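Local coordinates for yeast glycogen phosphorylase (Saccharomyces cerevisiae, PDB 1YGP), which belongs to the carbohydrate phosphorylases of the GT-B clan and contains bound pyridoxal-5'-phosphate, at residues Ile516-Trp521 and Phe859-Cys864; Ile704-Asp709 and Val730-Leu735. One frame throughout, in Å; residues are numbered along the deposited sequence.

Contact 1: Ile516-Trp521 and Phe859-Cys864; sequences ITPRRW and FSSDRC
The guanidinium of Arg519 meets the carboxylate of Asp862 tip to tip, the two planes 27° apart and thus nearly coplanar. Asp862 lies at the guanidinium's edge, gripped end-on: NH2 of Arg519 reaches OD1 of Asp862 at 3.0 Å on its syn lone pair, while NH1 meets OD2, also on the syn side but 24° out of the carboxylate plane. On one face of the guanidinium sits Thr517 OG1, offset toward the rim. Bends at chi2 (74°) and chi3 fold the Arg519 chain back over the hydroxyl of the N-cap residue Thr517, which accepts a weak bond from Arg519 N. Asp175 holds both Arg519 NH2 and Thr517 OG1, and Ser176 bonds Asp862 OD1 and Ser861 OG, so helix 165-179 bonds to both partners. Alongside the salt bridge the backbones join: Ile516 N donates to Phe859 O at 2.8 Å, and Ser861 N to Ile516 O at 2.9 Å. The ring of Pro518 lies beside the N-cap Ser860. A single beta bridge, between Ile516 and Ser860, and a buried salt bridge thus tie together two helix N-termini, joining the C-terminal helix 861-873 to the helix that brings Trp521 to the pyridoxal-5'-phosphate pocket.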
loop_
_atom_site.group_PDB
_atom_site.type_symbol
_atom_site.label_atom_id
_atom_site.label_comp_id
_atom_site.label_asym_id
_atom_site.label_seq_id
_atom_site.Cartn_x
_atom_site.Cartn_y
_atom_site.Cartn_z
ATOM N N ILE A 516 -19.487 13.535 -24.380
ATOM C CA ILE A 516 -19.281 13.503 -22.945
ATOM C C ILE A 516 -20.493 12.913 -22.202
ATOM O O ILE A 516 -21.639 13.001 -22.685
ATOM C CB ILE A 516 -19.011 14.947 -22.395
ATOM C CG1 ILE A 516 -20.131 15.869 -22.795
ATOM C CG2 ILE A 516 -17.699 15.474 -22.915
ATOM C CD1 ILE A 516 -20.125 17.059 -21.884
ATOM N N THR A 517 -20.275 12.318 -21.018
ATOM C CA THR A 517 -21.405 11.779 -20.294
ATOM C C THR A 517 -22.268 12.843 -19.595
ATOM O O THR A 517 -21.802 13.693 -18.811
ATOM C CB THR A 517 -20.921 10.750 -19.274
ATOM O OG1 THR A 517 -22.127 10.363 -18.633
ATOM C CG2 THR A 517 -19.902 11.233 -18.252
ATOM N N PRO A 518 -23.582 12.778 -19.789
ATOM C CA PRO A 518 -24.536 13.642 -19.128
ATOM C C PRO A 518 -24.563 13.465 -17.630
ATOM O O PRO A 518 -24.763 14.439 -16.900
ATOM C CB PRO A 518 -25.841 13.307 -19.762
ATOM C CG PRO A 518 -25.442 12.869 -21.133
ATOM C CD PRO A 518 -24.236 12.023 -20.844
ATOM N N ARG A 519 -24.346 12.269 -17.104
ATOM C CA ARG A 519 -24.487 12.131 -15.670
ATOM C C ARG A 519 -23.373 12.825 -14.917
ATOM O O ARG A 519 -23.660 13.436 -13.889
ATOM C CB ARG A 519 -24.518 10.680 -15.247
ATOM C CG ARG A 519 -25.849 9.978 -15.482
ATOM C CD ARG A 519 -26.146 9.654 -16.947
ATOM N NE ARG A 519 -25.299 8.614 -17.501
ATOM C CZ ARG A 519 -25.339 8.346 -18.814
ATOM N NH1 ARG A 519 -26.139 9.019 -19.641
ATOM N NH2 ARG A 519 -24.564 7.386 -19.327
ATOM N N ARG A 520 -22.108 12.831 -15.345
ATOM C CA ARG A 520 -21.103 13.537 -14.568
ATOM C C ARG A 520 -21.118 14.995 -14.971
ATOM O O ARG A 520 -21.230 15.872 -14.115
ATOM C CB ARG A 520 -19.711 12.991 -14.797
ATOM C CG ARG A 520 -18.721 13.589 -13.801
ATOM C CD ARG A 520 -17.287 13.116 -14.014
ATOM N NE ARG A 520 -17.146 11.733 -13.583
ATOM C CZ ARG A 520 -16.863 11.404 -12.322
ATOM N NH1 ARG A 520 -16.687 12.324 -11.377
ATOM N NH2 ARG A 520 -16.745 10.124 -12.002
ATOM N N TRP A 521 -21.130 15.283 -16.261
ATOM C CA TRP A 521 -21.001 16.660 -16.659
ATOM C C TRP A 521 -22.254 17.525 -16.530
ATOM O O TRP A 521 -22.080 18.745 -16.436
ATOM C CB TRP A 521 -20.381 16.597 -18.069
ATOM C CG TRP A 521 -18.968 16.016 -17.904
ATOM C CD1 TRP A 521 -18.611 14.812 -18.468
ATOM C CD2 TRP A 521 -17.950 16.547 -17.136
ATOM N NE1 TRP A 521 -17.387 14.571 -18.055
ATOM C CE2 TRP A 521 -16.957 15.566 -17.266
ATOM C CE3 TRP A 521 -17.711 17.680 -16.351
ATOM C CZ2 TRP A 521 -15.728 15.703 -16.615
ATOM C CZ3 TRP A 521 -16.486 17.817 -15.701
ATOM C CH2 TRP A 521 -15.505 16.835 -15.829
ATOM N N PHE A 859 -23.849 15.593 -28.446
ATOM C CA PHE A 859 -22.553 15.302 -27.888
ATOM C C PHE A 859 -22.669 14.404 -26.664
ATOM O O PHE A 859 -21.745 14.379 -25.849
ATOM C CB PHE A 859 -21.849 16.614 -27.543
ATOM C CG PHE A 859 -21.759 17.535 -28.739
ATOM C CD1 PHE A 859 -21.031 17.145 -29.868
ATOM C CD2 PHE A 859 -22.444 18.752 -28.716
ATOM C CE1 PHE A 859 -20.998 17.981 -30.989
ATOM C CE2 PHE A 859 -22.400 19.579 -29.841
ATOM C CZ PHE A 859 -21.681 19.196 -30.977
ATOM N N SER A 860 -23.747 13.642 -26.467
ATOM C CA SER A 860 -23.792 12.724 -25.352
ATOM C C SER A 860 -22.956 11.494 -25.701
ATOM O O SER A 860 -23.187 10.835 -26.726
ATOM C CB SER A 860 -25.235 12.346 -25.108
ATOM O OG SER A 860 -25.423 11.391 -24.070
ATOM N N SER A 861 -22.012 11.083 -24.851
ATOM C CA SER A 861 -21.197 9.898 -25.102
ATOM C C SER A 861 -22.034 8.631 -25.287
ATOM O O SER A 861 -21.496 7.639 -25.794
ATOM C CB SER A 861 -20.214 9.689 -23.958
ATOM O OG SER A 861 -20.828 9.788 -22.672
ATOM N N ASP A 862 -23.342 8.649 -24.934
ATOM C CA ASP A 862 -24.233 7.513 -25.182
ATOM C C ASP A 862 -24.467 7.325 -26.661
ATOM O O ASP A 862 -24.444 6.194 -27.155
ATOM C CB ASP A 862 -25.592 7.689 -24.526
ATOM C CG ASP A 862 -25.616 7.628 -23.000
ATOM O OD1 ASP A 862 -24.653 7.188 -22.357
ATOM O OD2 ASP A 862 -26.644 8.037 -22.461
ATOM N N ARG A 863 -24.598 8.450 -27.373
ATOM C CA ARG A 863 -24.725 8.443 -28.821
ATOM C C ARG A 863 -23.378 8.010 -29.400
ATOM O O ARG A 863 -23.429 7.176 -30.300
ATOM C CB ARG A 863 -25.116 9.840 -29.292
ATOM C CG ARG A 863 -25.383 10.104 -30.760
ATOM C CD ARG A 863 -24.118 10.246 -31.581
ATOM N NE ARG A 863 -23.376 11.448 -31.254
ATOM C CZ ARG A 863 -22.045 11.514 -31.347
ATOM N NH1 ARG A 863 -21.305 10.476 -31.744
ATOM N NH2 ARG A 863 -21.448 12.659 -31.057
ATOM N N CYS A 864 -22.182 8.480 -28.966
ATOM C CA CYS A 864 -20.895 7.950 -29.466
ATOM C C CYS A 864 -20.857 6.430 -29.341
ATOM O O CYS A 864 -20.465 5.717 -30.273
ATOM C CB CYS A 864 -19.645 8.350 -28.705
ATOM S SG CYS A 864 -19.335 10.077 -28.312
#

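Contact 2: Ile704-Asp709 and Val730-Leu735; sequences IIPASD and VMNGGL
Asn732 lays its amide against Pro706 and Ile705. Its side chain runs alongside the proline ring, pointing the same way, with OD1 of Asn732 3.6 Å from CG of Pro706 and similarly close to CB. The amide nitrogen faces the other neighbour: ND2 of Asn732 lies 3.8 Å from CG2 of Ile705, the two side chains crossing at about a right angle. Farther along, the contact passes to the main chain. CA of Gly734 packs 3.8 Å from O of Ser708. Next to it, Leu735 N donates to Asp709 O at 3.1 Å in an almost straight bond (175° at the hydrogen), though the donor stands above the carbonyl plane.

Around this shell, the polar atoms of Asn732 have partners elsewhere: ND2 gives to Lys728 O, and OD1 bonds Asn526 ND2, which fixes the flat group's rotation. Lys571 of helix 562-584 binds the carbonyls of Pro706, Ser708 and Asn732, bridging the two segments, while Asp709 pairs with Lys575. Asn732 owes its place to a type I turn, Val730 to Gly733, in which Gly733 N bonds Val730 O at 2.8 Å. Gly733, with positive phi, is the C-prime residue of the Schellman motif that ends helix 724-730. The two loops lead into the neighbouring parallel strands 710-713 and 735-739, so the contact joins successive helix-to-strand connections of the six-stranded parallel sheet in a Rossmann-like domain, as expected for a GT-B fold.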
loop_
_atom_site.group_PDB
_atom_site.type_symbol
_atom_site.label_atom_id
_atom_site.label_comp_id
_atom_site.label_asym_id
_atom_site.label_seq_id
_atom_site.Cartn_x
_atom_site.Cartn_y
_atom_site.Cartn_z
ATOM N N ILE A 704 -15.652 24.372 -11.784
ATOM C CA ILE A 704 -15.339 25.432 -12.736
ATOM C C ILE A 704 -16.259 25.454 -13.940
ATOM O O ILE A 704 -16.811 26.521 -14.210
ATOM C CB ILE A 704 -13.877 25.289 -13.198
ATOM C CG1 ILE A 704 -12.993 25.595 -12.023
ATOM C CG2 ILE A 704 -13.553 26.215 -14.366
ATOM C CD1 ILE A 704 -11.498 25.457 -12.314
ATOM N N ILE A 705 -16.488 24.367 -14.682
ATOM C CA ILE A 705 -17.352 24.441 -15.849
ATOM C C ILE A 705 -18.789 24.949 -15.611
ATOM O O ILE A 705 -19.139 25.909 -16.308
ATOM C CB ILE A 705 -17.286 23.043 -16.507
ATOM C CG1 ILE A 705 -15.954 23.042 -17.230
ATOM C CG2 ILE A 705 -18.449 22.722 -17.442
ATOM C CD1 ILE A 705 -15.409 21.736 -17.825
ATOM N N PRO A 706 -19.684 24.520 -14.707
ATOM C CA PRO A 706 -21.031 25.101 -14.573
ATOM C C PRO A 706 -21.071 26.582 -14.159
ATOM O O PRO A 706 -22.145 27.194 -14.166
ATOM C CB PRO A 706 -21.733 24.203 -13.573
ATOM C CG PRO A 706 -20.959 22.914 -13.654
ATOM C CD PRO A 706 -19.518 23.399 -13.795
ATOM N N ALA A 707 -19.932 27.152 -13.734
ATOM C CA ALA A 707 -19.834 28.538 -13.330
ATOM C C ALA A 707 -19.473 29.431 -14.497
ATOM O O ALA A 707 -19.444 30.660 -14.384
ATOM C CB ALA A 707 -18.748 28.719 -12.312
ATOM N N SER A 708 -19.183 28.835 -15.646
ATOM C CA SER A 708 -18.645 29.596 -16.741
ATOM C C SER A 708 -19.675 30.462 -17.425
ATOM O O SER A 708 -20.765 29.987 -17.753
ATOM C CB SER A 708 -18.050 28.645 -17.738
ATOM O OG SER A 708 -17.194 29.309 -18.660
ATOM N N ASP A 709 -19.314 31.737 -17.615
ATOM C CA ASP A 709 -20.113 32.591 -18.455
ATOM C C ASP A 709 -19.603 32.457 -19.895
ATOM O O ASP A 709 -20.380 32.312 -20.851
ATOM C CB ASP A 709 -19.998 34.028 -17.978
ATOM C CG ASP A 709 -20.788 34.367 -16.722
ATOM O OD1 ASP A 709 -21.754 33.679 -16.393
ATOM O OD2 ASP A 709 -20.456 35.350 -16.076
ATOM N N VAL A 730 -20.724 23.783 -23.200
ATOM C CA VAL A 730 -21.994 23.989 -23.871
ATOM C C VAL A 730 -23.122 23.355 -23.072
ATOM O O VAL A 730 -24.073 24.079 -22.746
ATOM C CB VAL A 730 -21.901 23.418 -25.295
ATOM C CG1 VAL A 730 -23.255 23.377 -25.974
ATOM C CG2 VAL A 730 -21.000 24.340 -26.107
ATOM N N MET A 731 -23.004 22.090 -22.622
ATOM C CA MET A 731 -24.027 21.394 -21.809
ATOM C C MET A 731 -24.460 22.109 -20.519
ATOM O O MET A 731 -25.429 21.760 -19.843
ATOM C CB MET A 731 -23.488 20.000 -21.454
ATOM C CG MET A 731 -24.430 18.987 -20.787
ATOM S SD MET A 731 -23.764 17.306 -20.939
ATOM C CE MET A 731 -24.011 17.049 -22.677
ATOM N N ASN A 732 -23.707 23.143 -20.163
ATOM C CA ASN A 732 -23.955 23.873 -18.959
ATOM C C ASN A 732 -24.294 25.330 -19.235
ATOM O O ASN A 732 -24.233 26.163 -18.327
ATOM C CB ASN A 732 -22.705 23.700 -18.073
ATOM C CG ASN A 732 -22.670 22.369 -17.312
ATOM O OD1 ASN A 732 -23.282 22.216 -16.255
ATOM N ND2 ASN A 732 -21.956 21.352 -17.758
ATOM N N GLY A 733 -24.669 25.673 -20.478
ATOM C CA GLY A 733 -25.081 27.031 -20.841
ATOM C C GLY A 733 -23.954 28.056 -20.932
ATOM O O GLY A 733 -24.197 29.273 -20.886
ATOM N N GLY A 734 -22.710 27.628 -21.092
ATOM C CA GLY A 734 -21.610 28.564 -21.196
ATOM C C GLY A 734 -21.473 28.948 -22.646
ATOM O O GLY A 734 -21.849 28.144 -23.522
ATOM N N LEU A 735 -20.994 30.150 -22.970
ATOM C CA LEU A 735 -20.819 30.482 -24.374
ATOM C C LEU A 735 -19.352 30.330 -24.775
ATOM O O LEU A 735 -18.474 30.389 -23.918
ATOM C CB LEU A 735 -21.351 31.896 -24.598
ATOM C CG LEU A 735 -22.848 32.210 -24.302
ATOM C CD1 LEU A 735 -23.210 33.467 -25.070
ATOM C CD2 LEU A 735 -23.813 31.138 -24.804
#

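How the contacts relate
Contacts 1 and 2 have centres about 15 Å apart and touch directly. The main link is polar, a probable hydrogen bond from Asn732 ND2 to Trp521 O at 2.9 Å, which couples the end of segment 516-521 to the turn that ends helix 724-730. Met731 adds packing, its SD 3.8 Å from Ile516 CD1. In sequence, both segments of contact 2 fall between those of contact 1. The two contacts border the pyridoxal-5'-phosphate pocket: Trp521 touches pyridoxal-5'-phosphate, whereas the side chains of Ile516 and Ile705 lie about 6 Å and 5 Å from it. Lys728, another pocket residue, has a cation-pi contact with Trp521.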